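Local coordinates for ribosome inactivating type 1 protein (Iris hollandica, PDB 3MVG) that belongs to the type 1 ribosome-inactivating proteins, plant proteins made of a single mixed alpha-and-beta chain without a lectin partner, at residues 117-122 with 151-156; 122-127 with 188-193; 163-168 with 195-200. All coordinates share one frame; numbering follows the deposited sequence. Where two conformers were deposited one is given.

Contact 1: 117-122 with 151-156; sequences SNRENI and SLIVLI. Unlike the reference sequence in segment 117-122: Ser117 (reference Gln).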
ATOM      1  N   SER A 117       1.290   3.227  28.433  0.50 16.54           N
ATOM      2  CA  SER A 117       2.175   3.081  27.291  0.50 17.16           C
ATOM      3  C   SER A 117       1.674   3.947  26.148  0.50 17.45           C
ATOM      4  O   SER A 117       0.491   3.908  25.813  0.50 17.49           O
ATOM      5  CB  SER A 117       2.200   1.618  26.842  0.50 17.08           C
ATOM      6  OG  SER A 117       2.234   0.747  27.961  0.50 17.72           O
ATOM      7  N   ASN A 118       2.567   4.736  25.558  1.00 17.80           N
ATOM      8  CA  ASN A 118       2.243   5.425  24.326  1.00 17.84           C
ATOM      9  C   ASN A 118       2.284   4.432  23.167  1.00 17.14           C
ATOM     10  O   ASN A 118       3.076   3.491  23.176  1.00 17.05           O
ATOM     11  CB  ASN A 118       3.229   6.575  24.146  1.00 19.01           C
ATOM     12  CG  ASN A 118       3.514   6.888  22.715  1.00 20.64           C
ATOM     13  OD1 ASN A 118       2.655   7.360  21.978  1.00 25.78           O
ATOM     14  ND2 ASN A 118       4.751   6.665  22.317  1.00 25.23           N
ATOM     15  N   ARG A 119       1.426   4.631  22.171  1.00 16.01           N
ATOM     16  CA  ARG A 119       1.367   3.673  21.071  1.00 15.82           C
ATOM     17  C   ARG A 119       2.620   3.656  20.185  1.00 15.89           C
ATOM     18  O   ARG A 119       2.842   2.691  19.453  1.00 14.75           O
ATOM     19  CB  ARG A 119       0.077   3.815  20.269  1.00 15.89           C
ATOM     20  CG  ARG A 119      -0.048   5.049  19.411  1.00 14.82           C
ATOM     21  CD  ARG A 119      -1.508   5.221  19.070  1.00 13.81           C
ATOM     22  NE  ARG A 119      -1.810   6.312  18.149  1.00 14.78           N
ATOM     23  CZ  ARG A 119      -1.932   7.591  18.498  1.00 14.51           C
ATOM     24  NH1 ARG A 119      -2.253   8.485  17.577  1.00 15.79           N
ATOM     25  NH2 ARG A 119      -1.715   7.983  19.746  1.00 15.84           N
ATOM     26  N   GLU A 120       3.467   4.681  20.293  1.00 16.11           N
ATOM     27  CA  GLU A 120       4.784   4.655  19.650  1.00 17.03           C
ATOM     28  C   GLU A 120       5.632   3.489  20.151  1.00 16.69           C
ATOM     29  O   GLU A 120       6.592   3.093  19.491  1.00 17.06           O
ATOM     30  CB  GLU A 120       5.548   5.969  19.874  1.00 18.10           C
ATOM     31  CG  GLU A 120       5.095   7.127  19.011  1.00 20.77           C
ATOM     32  CD  GLU A 120       5.810   8.432  19.322  0.50 22.47           C
ATOM     33  OE1 GLU A 120       7.055   8.431  19.438  0.50 24.23           O
ATOM     34  OE2 GLU A 120       5.118   9.466  19.432  0.50 24.05           O
ATOM     35  N   ASN A 121       5.273   2.950  21.315  1.00 16.43           N
ATOM     36  CA  ASN A 121       6.033   1.869  21.947  1.00 16.67           C
ATOM     37  C   ASN A 121       5.320   0.513  21.956  1.00 16.10           C
ATOM     38  O   ASN A 121       5.706  -0.400  22.688  1.00 16.99           O
ATOM     39  CB  ASN A 121       6.448   2.287  23.366  1.00 17.56           C
ATOM     40  CG  ASN A 121       7.229   3.591  23.382  1.00 19.28           C
ATOM     41  OD1 ASN A 121       8.126   3.802  22.566  1.00 22.26           O
ATOM     42  ND2 ASN A 121       6.880   4.477  24.304  1.00 22.23           N
ATOM     43  N   ILE A 122       4.293   0.385  21.116  1.00 14.82           N
ATOM     44  CA  ILE A 122       3.478  -0.829  21.043  1.00 13.83           C
ATOM     45  C   ILE A 122       3.594  -1.453  19.655  1.00 13.07           C
ATOM     46  O   ILE A 122       3.238  -0.832  18.653  1.00 12.52           O
ATOM     47  CB  ILE A 122       2.001  -0.532  21.396  1.00 13.61           C
ATOM     48  CG1 ILE A 122       1.893  -0.112  22.872  1.00 13.96           C
ATOM     49  CG2 ILE A 122       1.102  -1.738  21.070  1.00 14.10           C
ATOM     50  CD1 ILE A 122       0.526   0.419  23.288  1.00 14.94           C
ATOM     51  N   SER A 151      -4.706  -3.563  24.436  1.00 10.08           N
ATOM     52  CA  SER A 151      -5.217  -4.394  23.345  1.00  9.77           C
ATOM     53  C   SER A 151      -6.086  -3.601  22.385  1.00  9.40           C
ATOM     54  O   SER A 151      -6.011  -3.799  21.170  1.00  9.30           O
ATOM     55  CB  SER A 151      -5.963  -5.606  23.892  1.00 10.16           C
ATOM     56  OG  SER A 151      -5.068  -6.411  24.660  1.00 10.77           O
ATOM     57  N   LEU A 152      -6.884  -2.681  22.918  1.00  9.30           N
ATOM     58  CA  LEU A 152      -7.690  -1.801  22.079  1.00  9.67           C
ATOM     59  C   LEU A 152      -6.841  -0.856  21.237  1.00  9.63           C
ATOM     60  O   LEU A 152      -7.176  -0.583  20.095  1.00  9.96           O
ATOM     61  CB  LEU A 152      -8.712  -1.035  22.913  1.00  9.96           C
ATOM     62  CG  LEU A 152      -9.912  -1.859  23.380  1.00 10.16           C
ATOM     63  CD1 LEU A 152     -10.703  -1.085  24.425  1.00 12.33           C
ATOM     64  CD2 LEU A 152     -10.813  -2.284  22.221  1.00 12.10           C
ATOM     65  N   ILE A 153      -5.718  -0.393  21.769  1.00  9.40           N
ATOM     66  CA  ILE A 153      -4.793   0.421  20.976  1.00 10.05           C
ATOM     67  C   ILE A 153      -4.345  -0.350  19.733  1.00  9.71           C
ATOM     68  O   ILE A 153      -4.309   0.198  18.626  1.00  9.70           O
ATOM     69  CB  ILE A 153      -3.575   0.863  21.821  1.00 10.22           C
ATOM     70  CG1 ILE A 153      -4.014   1.930  22.827  1.00 10.80           C
ATOM     71  CG2 ILE A 153      -2.457   1.399  20.937  1.00 11.72           C
ATOM     72  CD1 ILE A 153      -2.983   2.244  23.903  1.00 12.71           C
ATOM     73  N   VAL A 154      -3.991  -1.623  19.921  1.00  9.55           N
ATOM     74  CA  VAL A 154      -3.565  -2.483  18.816  1.00  9.96           C
ATOM     75  C   VAL A 154      -4.713  -2.683  17.818  1.00  9.75           C
ATOM     76  O   VAL A 154      -4.553  -2.469  16.613  1.00  9.57           O
ATOM     77  CB  VAL A 154      -3.042  -3.849  19.334  1.00  9.94           C
ATOM     78  CG1 VAL A 154      -2.765  -4.812  18.183  1.00 10.46           C
ATOM     79  CG2 VAL A 154      -1.775  -3.655  20.167  1.00 11.47           C
ATOM     80  N   LEU A 155      -5.880  -3.070  18.323  1.00  9.47           N
ATOM     81  CA  LEU A 155      -7.012  -3.401  17.445  1.00  9.90           C
ATOM     82  C   LEU A 155      -7.583  -2.192  16.715  1.00  9.60           C
ATOM     83  O   LEU A 155      -7.899  -2.283  15.536  1.00  9.50           O
ATOM     84  CB  LEU A 155      -8.103  -4.136  18.218  1.00 10.85           C
ATOM     85  CG  LEU A 155      -7.649  -5.492  18.763  1.00 11.89           C
ATOM     86  CD1 LEU A 155      -8.740  -6.140  19.595  1.00 15.44           C
ATOM     87  CD2 LEU A 155      -7.152  -6.442  17.668  1.00 15.54           C
ATOM     88  N   ILE A 156      -7.703  -1.063  17.411  1.00  9.26           N
ATOM     89  CA  ILE A 156      -8.162   0.164  16.777  1.00  9.38           C
ATOM     90  C   ILE A 156      -7.245   0.543  15.615  1.00  9.43           C
ATOM     91  O   ILE A 156      -7.717   0.878  14.523  1.00  9.36           O
ATOM     92  CB  ILE A 156      -8.305   1.310  17.797  1.00  9.28           C
ATOM     93  CG1 ILE A 156      -9.512   1.038  18.706  1.00 10.73           C
ATOM     94  CG2 ILE A 156      -8.434   2.659  17.079  1.00 10.65           C
ATOM     95  CD1 ILE A 156      -9.546   1.862  19.985  1.00 11.43           C
TER
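Ile122 N bonds Arg119 O at 3.2 Å, closing a turn that sets the side chains of both residues against Ile153. A second bond, from Asn121 N to Asn118 O at 2.9 Å, tightens the same turn. CG of Arg119 sits between the backbone N and the carbonyl carbon (chi1 71°), and from there the extended chain leads the charged end away from residues 151-156. Of its side chain, CB is the part that meets 151-156, 3.6 Å from CG2 of Ile153. That methyl also meets Ile122, whose CD1 lies 3.9 Å from Ile153 CG2, the two isoleucine side chains crossing at about a right angle. On the other branch of Ile122, CG2 comes to 3.6 Å from CG2 of Val154. Beta-branched residues suit this place: the CG2 methyls of Ile122, Ile153 and Val154 lie close to the backbone, while CD1 of Ile122 adds reach. The Arg119 guanidinium bonds Gln198 and Gln112 and makes a cation-pi contact with Tyr108. The result is a short 3-10 turn, in the loop joining helices 108-115 and 126-138, packed through Arg119 CB and Ile122 against Ile153 and Val154 of helix 146-164 in the ribosome-inactivating protein fold.

Contact 2: 122-127 with 188-193; sequences IDLGIN and FRPRVG. Unlike the reference sequence in segment 188-193: Arg191 (reference Ser).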
ATOM      1  N   ILE A 122       4.293   0.385  21.116  1.00 14.82           N
ATOM      2  CA  ILE A 122       3.478  -0.829  21.043  1.00 13.83           C
ATOM      3  C   ILE A 122       3.594  -1.453  19.655  1.00 13.07           C
ATOM      4  O   ILE A 122       3.238  -0.832  18.653  1.00 12.52           O
ATOM      5  CB  ILE A 122       2.001  -0.532  21.396  1.00 13.61           C
ATOM      6  CG1 ILE A 122       1.893  -0.112  22.872  1.00 13.96           C
ATOM      7  CG2 ILE A 122       1.102  -1.738  21.070  1.00 14.10           C
ATOM      8  CD1 ILE A 122       0.526   0.419  23.288  1.00 14.94           C
ATOM      9  N   ASP A 123       4.114  -2.681  19.605  1.00 12.69           N
ATOM     10  CA  ASP A 123       4.280  -3.416  18.339  1.00 12.66           C
ATOM     11  C   ASP A 123       2.944  -3.636  17.642  1.00 11.47           C
ATOM     12  O   ASP A 123       1.952  -3.976  18.287  1.00 11.27           O
ATOM     13  CB  ASP A 123       4.908  -4.800  18.569  1.00 13.37           C
ATOM     14  CG  ASP A 123       6.393  -4.750  18.881  1.00 15.79           C
ATOM     15  OD1 ASP A 123       7.038  -3.711  18.678  1.00 16.68           O
ATOM     16  OD2 ASP A 123       6.918  -5.794  19.318  0.80 18.09           O
ATOM     17  N   LEU A 124       2.947  -3.441  16.328  1.00 10.97           N
ATOM     18  CA  LEU A 124       1.809  -3.744  15.473  1.00 10.79           C
ATOM     19  C   LEU A 124       2.199  -4.774  14.429  1.00 10.85           C
ATOM     20  O   LEU A 124       3.272  -4.695  13.822  1.00 11.73           O
ATOM     21  CB  LEU A 124       1.318  -2.474  14.778  1.00 10.60           C
ATOM     22  CG  LEU A 124       0.828  -1.342  15.684  1.00 10.37           C
ATOM     23  CD1 LEU A 124       0.430  -0.153  14.838  1.00 12.37           C
ATOM     24  CD2 LEU A 124      -0.347  -1.776  16.566  1.00 11.00           C
ATOM     25  N   GLY A 125       1.306  -5.724  14.203  1.00 10.48           N
ATOM     26  CA  GLY A 125       1.522  -6.809  13.249  1.00 10.37           C
ATOM     27  C   GLY A 125       0.505  -7.885  13.547  1.00 10.77           C
ATOM     28  O   GLY A 125      -0.351  -7.706  14.423  1.00 10.51           O
ATOM     29  N   ILE A 126       0.606  -9.013  12.847  1.00 10.68           N
ATOM     30  CA  ILE A 126      -0.357 -10.093  13.029  1.00 10.94           C
ATOM     31  C   ILE A 126      -0.228 -10.774  14.394  1.00 10.89           C
ATOM     32  O   ILE A 126      -1.239 -11.108  15.003  1.00 11.13           O
ATOM     33  CB  ILE A 126      -0.342 -11.070  11.816  1.00 10.81           C
ATOM     34  CG1 ILE A 126      -0.668 -10.317  10.513  1.00 11.79           C
ATOM     35  CG2 ILE A 126      -1.268 -12.280  12.033  1.00 12.18           C
ATOM     36  CD1 ILE A 126      -1.978  -9.531  10.516  1.00 12.65           C
ATOM     37  N   ASN A 127       0.988 -10.949  14.900  1.00 11.13           N
ATOM     38  CA  ASN A 127       1.114 -11.501  16.247  1.00 11.99           C
ATOM     39  C   ASN A 127       0.537 -10.575  17.331  1.00 11.27           C
ATOM     40  O   ASN A 127      -0.219 -11.042  18.172  1.00 10.92           O
ATOM     41  CB  ASN A 127       2.541 -11.957  16.557  1.00 12.54           C
ATOM     42  CG  ASN A 127       2.860 -13.313  15.958  1.00 15.60           C
ATOM     43  OD1 ASN A 127       2.146 -14.289  16.195  1.00 20.65           O
ATOM     44  ND2 ASN A 127       3.938 -13.381  15.185  1.00 17.43           N
ATOM     45  N   PHE A 188       6.116  -3.733  13.385  1.00 13.67           N
ATOM     46  CA  PHE A 188       6.639  -2.373  13.357  1.00 14.02           C
ATOM     47  C   PHE A 188       5.949  -1.608  14.478  1.00 14.13           C
ATOM     48  O   PHE A 188       4.937  -2.061  15.019  1.00 14.00           O
ATOM     49  CB  PHE A 188       6.411  -1.712  11.984  1.00 14.56           C
ATOM     50  CG  PHE A 188       4.974  -1.345  11.708  1.00 15.06           C
ATOM     51  CD1 PHE A 188       4.099  -2.285  11.183  1.00 14.94           C
ATOM     52  CD2 PHE A 188       4.501  -0.057  11.961  1.00 16.44           C
ATOM     53  CE1 PHE A 188       2.767  -1.957  10.931  1.00 15.94           C
ATOM     54  CE2 PHE A 188       3.177   0.278  11.711  1.00 17.21           C
ATOM     55  CZ  PHE A 188       2.308  -0.672  11.200  1.00 16.68           C
ATOM     56  N   ARG A 189       6.507  -0.458  14.835  1.00 14.95           N
ATOM     57  CA  ARG A 189       5.845   0.459  15.751  1.00 15.36           C
ATOM     58  C   ARG A 189       5.524   1.729  14.983  1.00 15.80           C
ATOM     59  O   ARG A 189       6.355   2.188  14.189  1.00 16.90           O
ATOM     60  CB  ARG A 189       6.724   0.752  16.959  1.00 15.63           C
ATOM     61  CG  ARG A 189       6.863  -0.456  17.853  1.00 15.54           C
ATOM     62  CD  ARG A 189       7.867  -0.240  18.955  1.00 17.39           C
ATOM     63  NE  ARG A 189       7.825  -1.348  19.905  1.00 19.81           N
ATOM     64  CZ  ARG A 189       8.388  -1.332  21.109  1.00 21.36           C
ATOM     65  NH1 ARG A 189       9.040  -0.254  21.531  1.00 23.05           N
ATOM     66  NH2 ARG A 189       8.283  -2.393  21.896  1.00 23.33           N
ATOM     67  N   PRO A 190       4.319   2.293  15.189  1.00 15.84           N
ATOM     68  CA  PRO A 190       3.915   3.439  14.381  1.00 16.70           C
ATOM     69  C   PRO A 190       4.824   4.627  14.627  1.00 17.69           C
ATOM     70  O   PRO A 190       5.138   4.947  15.775  1.00 18.25           O
ATOM     71  CB  PRO A 190       2.487   3.723  14.849  1.00 16.40           C
ATOM     72  CG  PRO A 190       2.425   3.179  16.225  1.00 15.01           C
ATOM     73  CD  PRO A 190       3.301   1.956  16.202  1.00 15.30           C
ATOM     74  N   ARG A 191       5.253   5.240  13.528  1.00 18.62           N
ATOM     75  CA  ARG A 191       6.156   6.377  13.547  1.00 19.14           C
ATOM     76  C   ARG A 191       5.386   7.653  13.918  1.00 18.87           C
ATOM     77  O   ARG A 191       4.151   7.655  13.947  1.00 18.57           O
ATOM     78  CB  ARG A 191       6.826   6.504  12.172  1.00 19.90           C
ATOM     79  CG  ARG A 191       5.844   6.818  11.059  1.00 20.21           C
ATOM     80  CD  ARG A 191       6.416   6.737   9.650  1.00 25.09           C
ATOM     81  NE  ARG A 191       6.266   5.412   9.058  1.00 27.88           N
ATOM     82  CZ  ARG A 191       7.221   4.488   9.021  1.00 28.15           C
ATOM     83  NH1 ARG A 191       8.412   4.725   9.553  1.00 29.37           N
ATOM     84  NH2 ARG A 191       6.983   3.316   8.469  1.00 26.98           N
ATOM     85  N   VAL A 192       6.112   8.729  14.219  1.00 18.89           N
ATOM     86  CA  VAL A 192       5.526  10.057  14.404  1.00 18.74           C
ATOM     87  C   VAL A 192       4.638  10.423  13.199  1.00 17.26           C
ATOM     88  O   VAL A 192       3.601  11.084  13.343  1.00 16.91           O
ATOM     89  CB  VAL A 192       6.647  11.110  14.647  1.00 19.57           C
ATOM     90  CG1 VAL A 192       6.149  12.532  14.450  1.00 21.01           C
ATOM     91  CG2 VAL A 192       7.241  10.927  16.045  1.00 20.88           C
ATOM     92  N   GLY A 193       5.052   9.966  12.021  1.00 16.22           N
ATOM     93  CA  GLY A 193       4.306  10.170  10.787  1.00 15.73           C
ATOM     94  C   GLY A 193       2.949   9.493  10.804  1.00 15.51           C
ATOM     95  O   GLY A 193       1.947  10.100  10.441  1.00 15.97           O
TER
HETATM   96  O   HOH W   1       5.390  -3.884  21.936  1.00 20.82           O
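Phe188 CG stands between its own backbone N and carbonyl carbon (chi1 72°), and the ring, turned about the next bond, meets Leu124 although the CB of Phe188 points away from segment 122-127. CG of Leu124 lies beside its backbone N, anti to the carbonyl carbon, and CD1 of its extended branch comes to Pro190. Leu124 CB sits over one face of the Phe188 ring, offset toward the rim, 4.1 Å from CZ. Leu124 CD1 is 3.8 Å from CD of Pro190, the two side chains crossing at about a right angle.

The backbones form a single antiparallel bridge, a hydrogen-bonded pair: Leu124 N gives to Phe188 O at 2.8 Å, and Phe188 N gives to Leu124 O at 3.0 Å. Pro190, which has no N-H to offer, suits the place just beyond the bridge; its CD packs 3.7 Å from Ile122 O.

At the outer margin Arg189 NE donates to Asp123 OD1 at 2.8 Å in a salt bridge (N-H...O 156°). The oxygen lies near the guanidinium plane, but the donor approaches from above the carboxylate plane, 38° out of it. Arginine suits this place because its chain, extended from CG to NE, reaches the acid. Ile122 N lies over one face of the guanidinium, offset toward the rim. A water accepts from Asp123 N at 2.9 Å and, weakly, from Arg189 NH2.

Gly125 and Arg191 are the N-cap residues of helices 126-138 and 192-199, and the bridge thus ties together the two chain stretches leading into them. Leu124 and Pro190 both pack on Gln157 of helix 146-164, while Phe188 rests on Arg171 and Val172 of helix 166-173 and touches Glu236 of the second subunit.

Contact 3: 163-168 with 195-200; sequences ARFRAI and IDLQTN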
ATOM      1  N   ALA A 163      -8.458   0.930   7.988  1.00  8.54           N
ATOM      2  CA  ALA A 163      -9.638   1.175   7.150  1.00  8.87           C
ATOM      3  C   ALA A 163      -9.639   2.637   6.665  1.00  8.52           C
ATOM      4  O   ALA A 163      -9.942   2.912   5.512  1.00  8.96           O
ATOM      5  CB  ALA A 163     -10.924   0.879   7.914  1.00  9.30           C
ATOM      6  N   ARG A 164      -9.289   3.570   7.554  1.00  8.77           N
ATOM      7  CA  ARG A 164      -9.270   5.001   7.224  1.00  9.12           C
ATOM      8  C   ARG A 164      -8.128   5.377   6.288  1.00  9.47           C
ATOM      9  O   ARG A 164      -8.294   6.265   5.448  1.00  9.44           O
ATOM     10  CB  ARG A 164      -9.160   5.836   8.494  1.00 10.11           C
ATOM     11  CG  ARG A 164     -10.391   5.824   9.373  1.00  9.72           C
ATOM     12  CD  ARG A 164     -10.043   6.520  10.663  1.00 10.19           C
ATOM     13  NE  ARG A 164     -11.180   6.681  11.559  1.00 10.58           N
ATOM     14  CZ  ARG A 164     -11.094   7.230  12.767  1.00 11.41           C
ATOM     15  NH1 ARG A 164      -9.928   7.654  13.228  1.00 13.65           N
ATOM     16  NH2 ARG A 164     -12.179   7.354  13.509  1.00 10.96           N
ATOM     17  N   PHE A 165      -6.976   4.720   6.439  1.00  9.25           N
ATOM     18  CA  PHE A 165      -5.764   5.102   5.702  1.00  9.36           C
ATOM     19  C   PHE A 165      -5.060   3.908   5.093  1.00  9.33           C
ATOM     20  O   PHE A 165      -4.458   3.083   5.811  1.00  9.74           O
ATOM     21  CB  PHE A 165      -4.754   5.808   6.609  1.00  9.32           C
ATOM     22  CG  PHE A 165      -5.200   7.145   7.106  1.00 10.00           C
ATOM     23  CD1 PHE A 165      -5.131   8.265   6.283  1.00 10.70           C
ATOM     24  CD2 PHE A 165      -5.663   7.292   8.399  1.00 11.14           C
ATOM     25  CE1 PHE A 165      -5.534   9.518   6.746  1.00 11.62           C
ATOM     26  CE2 PHE A 165      -6.059   8.538   8.867  1.00 11.27           C
ATOM     27  CZ  PHE A 165      -5.990   9.648   8.041  1.00 11.96           C
ATOM     28  N   ARG A 166      -5.072   3.836   3.769  1.00  9.55           N
ATOM     29  CA  ARG A 166      -4.341   2.791   3.064  1.00 10.07           C
ATOM     30  C   ARG A 166      -2.837   2.889   3.292  1.00 10.54           C
ATOM     31  O   ARG A 166      -2.133   1.881   3.160  1.00 11.33           O
ATOM     32  CB  ARG A 166      -4.686   2.793   1.575  1.00 10.20           C
ATOM     33  CG  ARG A 166      -6.130   2.425   1.329  1.00  9.65           C
ATOM     34  CD  ARG A 166      -6.557   2.680  -0.096  1.00 10.89           C
ATOM     35  NE  ARG A 166      -7.991   2.481  -0.269  1.00 11.94           N
ATOM     36  CZ  ARG A 166      -8.579   1.307  -0.495  1.00 10.03           C
ATOM     37  NH1 ARG A 166      -7.858   0.192  -0.619  1.00 11.45           N
ATOM     38  NH2 ARG A 166      -9.899   1.261  -0.588  1.00 10.41           N
ATOM     39  N   ALA A 167      -2.336   4.071   3.646  1.00 10.61           N
ATOM     40  CA  ALA A 167      -0.910   4.199   3.967  1.00 11.25           C
ATOM     41  C   ALA A 167      -0.555   3.391   5.208  1.00 11.64           C
ATOM     42  O   ALA A 167       0.554   2.855   5.306  1.00 12.28           O
ATOM     43  CB  ALA A 167      -0.518   5.648   4.153  1.00 12.29           C
ATOM     44  N   ILE A 168      -1.485   3.299   6.152  1.00 11.07           N
ATOM     45  CA  ILE A 168      -1.260   2.484   7.352  1.00 10.95           C
ATOM     46  C   ILE A 168      -1.429   0.995   7.023  1.00 11.12           C
ATOM     47  O   ILE A 168      -0.613   0.170   7.447  1.00 11.49           O
ATOM     48  CB  ILE A 168      -2.136   2.935   8.545  1.00 11.03           C
ATOM     49  CG1 ILE A 168      -1.955   4.441   8.784  1.00 11.37           C
ATOM     50  CG2 ILE A 168      -1.782   2.119   9.804  1.00 11.73           C
ATOM     51  CD1 ILE A 168      -2.836   5.019   9.879  1.00 11.65           C
ATOM     52  N   ILE A 195       1.280   8.448  13.441  0.50 14.77           N
ATOM     53  CA  ILE A 195       0.483   9.040  14.503  0.50 14.91           C
ATOM     54  C   ILE A 195      -0.145  10.374  14.089  0.50 14.91           C
ATOM     55  O   ILE A 195      -1.303  10.649  14.407  0.50 14.54           O
ATOM     56  CB  ILE A 195       1.310   9.187  15.791  0.50 15.04           C
ATOM     57  CG1 ILE A 195       1.634   7.804  16.354  0.50 15.58           C
ATOM     58  CG2 ILE A 195       0.566  10.003  16.823  0.50 15.22           C
ATOM     59  CD1 ILE A 195       2.147   7.837  17.761  0.50 17.05           C
ATOM     60  N   ASP A 196       0.618  11.194  13.368  1.00 15.19           N
ATOM     61  CA  ASP A 196       0.119  12.486  12.902  1.00 15.21           C
ATOM     62  C   ASP A 196      -0.941  12.309  11.824  1.00 14.95           C
ATOM     63  O   ASP A 196      -1.894  13.080  11.746  1.00 14.73           O
ATOM     64  CB  ASP A 196       1.252  13.383  12.415  1.00 15.65           C
ATOM     65  CG  ASP A 196       0.903  14.846  12.510  1.00 15.92           C
ATOM     66  OD1 ASP A 196       1.308  15.602  11.613  1.00 17.34           O
ATOM     67  OD2 ASP A 196       0.214  15.242  13.481  1.00 17.95           O
ATOM     68  N   LEU A 197      -0.789  11.269  11.015  1.00 14.66           N
ATOM     69  CA  LEU A 197      -1.796  10.941  10.035  1.00 14.51           C
ATOM     70  C   LEU A 197      -3.126  10.612  10.732  1.00 14.07           C
ATOM     71  O   LEU A 197      -4.175  11.180  10.410  1.00 14.24           O
ATOM     72  CB  LEU A 197      -1.297   9.783   9.185  1.00 15.33           C
ATOM     73  CG  LEU A 197      -2.091   9.463   7.935  1.00 14.97           C
ATOM     74  CD1 LEU A 197      -2.108  10.648   6.965  1.00 16.38           C
ATOM     75  CD2 LEU A 197      -1.485   8.233   7.280  1.00 15.92           C
ATOM     76  N   GLN A 198      -3.064   9.735  11.735  1.00 13.38           N
ATOM     77  CA  GLN A 198      -4.240   9.368  12.518  1.00 13.12           C
ATOM     78  C   GLN A 198      -4.919  10.597  13.117  1.00 12.88           C
ATOM     79  O   GLN A 198      -6.139  10.728  13.064  1.00 12.88           O
ATOM     80  CB  GLN A 198      -3.868   8.393  13.642  1.00 12.62           C
ATOM     81  CG  GLN A 198      -3.355   7.044  13.167  1.00 12.16           C
ATOM     82  CD  GLN A 198      -2.775   6.216  14.297  1.00 12.54           C
ATOM     83  OE1 GLN A 198      -2.687   6.669  15.438  1.00 16.13           O
ATOM     84  NE2 GLN A 198      -2.379   4.998  13.988  1.00 13.18           N
ATOM     85  N   THR A 199      -4.113  11.497  13.690  1.00 12.81           N
ATOM     86  CA  THR A 199      -4.607  12.729  14.326  1.00 14.26           C
ATOM     87  C   THR A 199      -5.347  13.646  13.349  1.00 13.41           C
ATOM     88  O   THR A 199      -6.239  14.396  13.748  1.00 14.25           O
ATOM     89  CB  THR A 199      -3.418  13.507  14.966  1.00 14.97           C
ATOM     90  OG1 THR A 199      -2.716  12.651  15.877  1.00 17.81           O
ATOM     91  CG2 THR A 199      -3.872  14.771  15.690  1.00 17.59           C
ATOM     92  N   ASN A 200      -4.976  13.571  12.074  1.00 12.39           N
ATOM     93  CA  ASN A 200      -5.489  14.488  11.063  1.00 12.67           C
ATOM     94  C   ASN A 200      -6.607  13.944  10.188  1.00 12.12           C
ATOM     95  O   ASN A 200      -6.942  14.548   9.166  1.00 12.67           O
ATOM     96  CB  ASN A 200      -4.336  15.020  10.210  1.00 13.01           C
ATOM     97  CG  ASN A 200      -3.614  16.158  10.886  1.00 13.85           C
ATOM     98  OD1 ASN A 200      -4.089  17.300  10.867  1.00 16.20           O
ATOM     99  ND2 ASN A 200      -2.494  15.855  11.529  1.00 14.36           N
TER
HETATM  100  O   HOH W   2      -7.589   8.502  12.068  1.00 17.80           O
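The Phe165 ring carries Leu197 over one face: Leu197 CG sits 3.7 Å from the ring centroid and 14° off the ring normal, a CH-pi contact. The oxygen of a water lies in plane at the ring edge, and Gln198 CA approaches the ring obliquely. Leu197 CD1 meets Phe165 CE1 at 3.6 Å. At the far end of the ring, CZ of Phe165 comes to 3.4 Å from Leu197 O. Leucine suits the place because its CG, anti to the backbone N (chi1 -169°), comes over the ring centre, with CD1 on the ring and CD2 also meeting Ala167 CB and Ile168 CG1.

Beside this pair Ile168 CD1 touches Gln198 CG at 3.9 Å, the side chains crossing at about a right angle. The amide of Gln198 is taken up by Arg119 and Gln157, while its CG packs on Ile168. The water at the ring edge accepts from Arg164 NH1 at 2.7 Å and donates to Gln198 O at 2.8 Å, linking the two segments near their helix ends. Thr199 OG1 and N both bond Ile195 O, reaching it from opposite faces of the carbonyl plane.

Phe165 marks the break between helices 146-164 and 166-173, and its ring also meets that of Trp201 in helix 201-210. Leu197 also packs on Leu222, so helix 192-199 meets both this break and strand 215-223.

All three contacts are buried for the most part, but contact 2 is the one whose touching residues include an exposed one, Arg189, and it alone has direct polar bonds between its segments. Contacts 1 and 3 are apolar across their interfaces: branched aliphatic groups meet in contact 1, and an aromatic ring takes a leucine in contact 3, where a water supplies the polar link. Ile122 belongs to both contact 1 and contact 2, turning its side chain to helix 146-164 and its carbonyl to Pro190. Contacts 1 and 3 both use helix 146-164, and contacts 2 and 3 both involve helix 192-199. Ile195 packs on Arg119 and Glu120, joining contacts 1 and 3.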